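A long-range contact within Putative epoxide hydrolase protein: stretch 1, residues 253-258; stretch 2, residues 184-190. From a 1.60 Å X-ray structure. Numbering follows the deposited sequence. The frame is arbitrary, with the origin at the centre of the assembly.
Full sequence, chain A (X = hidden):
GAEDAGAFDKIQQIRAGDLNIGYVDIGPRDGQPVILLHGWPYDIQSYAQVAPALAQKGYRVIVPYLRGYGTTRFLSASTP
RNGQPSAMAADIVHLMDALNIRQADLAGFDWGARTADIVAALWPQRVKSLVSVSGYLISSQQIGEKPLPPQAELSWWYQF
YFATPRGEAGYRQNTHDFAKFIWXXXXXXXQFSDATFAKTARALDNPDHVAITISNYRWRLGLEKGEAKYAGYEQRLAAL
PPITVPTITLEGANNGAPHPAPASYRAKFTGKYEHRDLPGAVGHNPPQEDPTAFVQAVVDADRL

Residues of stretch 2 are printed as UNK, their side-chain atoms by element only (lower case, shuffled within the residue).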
# COMPACT_ATOMS: atom_id res chain seq x y z
N ALA A 253 16.72 -1.47 -7.36
CA ALA A 253 17.33 -1.83 -8.65
C ALA A 253 16.88 -3.16 -9.21
O ALA A 253 17.02 -3.43 -10.40
CB ALA A 253 18.83 -1.84 -8.46
N ASN A 254 16.35 -4.04 -8.36
CA ASN A 254 15.92 -5.34 -8.84
C ASN A 254 14.44 -5.56 -8.63
O ASN A 254 14.01 -6.61 -8.28
CB ASN A 254 16.78 -6.40 -8.17
CG ASN A 254 18.21 -6.34 -8.65
OD1 ASN A 254 18.56 -7.06 -9.57
ND2 ASN A 254 19.04 -5.45 -8.07
N ASN A 255 13.65 -4.53 -8.88
CA ASN A 255 12.20 -4.63 -8.85
C ASN A 255 11.67 -5.24 -10.12
O ASN A 255 11.79 -4.61 -11.23
CB ASN A 255 11.64 -3.20 -8.67
CG ASN A 255 10.15 -3.17 -8.50
OD1 ASN A 255 9.47 -4.20 -8.47
ND2 ASN A 255 9.62 -1.98 -8.35
N GLY A 256 11.04 -6.40 -10.01
CA GLY A 256 10.46 -7.05 -11.17
C GLY A 256 9.03 -6.67 -11.50
O GLY A 256 8.47 -7.08 -12.52
N ALA A 257 8.39 -5.96 -10.59
CA ALA A 257 7.05 -5.52 -10.76
C ALA A 257 7.06 -4.26 -11.62
O ALA A 257 8.09 -3.61 -11.74
CB ALA A 257 6.45 -5.21 -9.43
N PRO A 258 5.92 -4.00 -12.30
CA PRO A 258 5.86 -2.83 -13.19
C PRO A 258 6.01 -1.53 -12.37
O PRO A 258 5.48 -1.43 -11.26
CB PRO A 258 4.46 -2.89 -13.78
CG PRO A 258 3.90 -4.24 -13.45
CD PRO A 258 4.64 -4.76 -12.27
N UNK A 184 8.00 -13.84 -5.90
CA UNK A 184 9.27 -14.20 -6.59
C UNK A 184 9.40 -13.42 -7.89
O UNK A 184 10.47 -12.97 -8.19
c UNK A 184 9.64 -16.60 -5.80
c UNK A 184 9.00 -17.70 -5.33
n UNK A 184 10.77 -16.45 -5.02
n UNK A 184 9.77 -18.20 -4.29
c UNK A 184 9.31 -15.70 -6.94
c UNK A 184 10.80 -17.39 -4.11
N UNK A 185 8.30 -13.19 -8.61
CA UNK A 185 8.40 -12.37 -9.83
C UNK A 185 8.79 -10.94 -9.50
O UNK A 185 9.49 -10.26 -10.27
o UNK A 185 4.52 -12.76 -11.94
n UNK A 185 5.81 -13.63 -13.57
c UNK A 185 6.71 -13.64 -11.30
c UNK A 185 5.57 -13.33 -12.32
c UNK A 185 7.08 -12.34 -10.56
N UNK A 186 8.18 -10.42 -8.44
CA UNK A 186 8.28 -8.98 -8.12
C UNK A 186 9.63 -8.66 -7.51
O UNK A 186 10.10 -7.54 -7.64
c UNK A 186 7.14 -8.58 -7.20
N UNK A 187 10.24 -9.62 -6.81
CA UNK A 187 11.56 -9.40 -6.18
C UNK A 187 12.46 -10.61 -6.45
O UNK A 187 12.66 -11.46 -5.61
c UNK A 187 11.40 -9.18 -4.68
o UNK A 187 10.64 -8.02 -4.38
N UNK A 188 12.84 -10.76 -7.70
CA UNK A 188 13.59 -11.99 -8.07
C UNK A 188 14.87 -12.30 -7.32
O UNK A 188 15.23 -13.48 -7.25
c UNK A 188 13.96 -11.75 -9.55
c UNK A 188 12.69 -9.84 -8.81
c UNK A 188 13.17 -10.64 -9.99
N UNK A 189 15.50 -11.31 -6.70
CA UNK A 189 16.70 -11.53 -5.93
C UNK A 189 16.45 -11.55 -4.42
O UNK A 189 17.39 -11.68 -3.63
c UNK A 189 18.51 -10.79 -7.62
c UNK A 189 17.66 -10.72 -8.90
o UNK A 189 17.11 -9.67 -9.25
c UNK A 189 17.77 -10.47 -6.32
n UNK A 189 17.63 -11.83 -9.67
N UNK A 190 15.19 -11.47 -3.98
CA UNK A 190 14.90 -11.62 -2.57
C UNK A 190 14.76 -13.09 -2.21
O UNK A 190 13.75 -13.75 -2.57
c UNK A 190 11.92 -10.53 1.11
c UNK A 190 9.64 -10.08 1.30
c UNK A 190 13.59 -10.86 -2.27
c UNK A 190 9.55 -10.01 -0.15
c UNK A 190 10.80 -10.39 1.90
c UNK A 190 10.66 -10.21 -0.92
n UNK A 190 13.20 -10.91 1.44
c UNK A 190 13.16 -10.88 -0.79
c UNK A 190 11.86 -10.52 -0.30
c UNK A 190 13.95 -11.02 0.29
O HOH W 1 14.70 -8.50 -6.18

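Position 184 carries one carbon and then a five-membered ring of three carbons and two nitrogens, an imidazole. Its side chain is out of reach of stretch 1, so the contact asks nothing of it. This is His-184.

At position 185 a chain of three carbons ends in one oxygen and one nitrogen. That is a primary amide on a two-methylene arm, hence Gln-185. The side chain stays clear of stretch 1, and the backbone does the work: Gly-256 CA lies 3.5 Å from Gln-185 O in a CA-H...O contact.

Position 186 has a single side-chain carbon and is buried. That carbon sits 4.1 Å from the CB of Ala-257, methyl against methyl, and the residue is Ala-186. Its carbonyl accepts a direct hydrogen bond across the stretches, from Gly-256 N to Ala-186 O at 2.8 Å.

Position 187 holds one carbon and one oxygen, an unbranched hydroxymethyl whose CA-to-CB bond points away from stretch 1. The atoms give Ser-187, the first residue to leave helical phi/psi; its hydroxyl is satisfied elsewhere in the structure.

At position 188 three carbons close a ring onto the backbone nitrogen, which identifies Pro-188. Its CD packs 3.5 Å from Asn-254 O, an apolar edge laid beside a carbonyl.

Position 189 repeats the pattern of three carbons ending in oxygen and nitrogen, with CA-to-CB pointing toward stretch 1. It is Gln-189, its amide close to that of Asn-254 but probably turned over in the model. The backbone offers firmer evidence: water 1 accepts from Gln-189 N at 3.0 Å and donates to Asn-254 O at 2.9 Å.

Position 190 bears one carbon leading to fused five- and six-membered rings with eight carbons and one nitrogen, an indole. Trp-190 lies beyond contact range, but its N bonds to Ser-187 O at 3.0 Å, within the type I turn from Ser-187 to Trp-190.

The rule here is backbone first. Gly-256 approaches the helix end so closely, 4.2 Å from its CA to the CA of Ala-186, that an ideal CB would fall 2.1 Å from Gln-185 O and clash. Glycine therefore leaves room for both the N-H and CA-H contacts. Asn-255 braces its own loop, its OD1 accepting from Ala-257 N at 3.0 Å, while the small alanines pack alongside. Beyond the helix, the turn brings Pro-188 against Asn-254 and water bridges the next gap, so a modest 251 Å² of buried surface combines close backbone fit with a solvent-mediated link.

Stretch 2 (184-190) HQASPQW
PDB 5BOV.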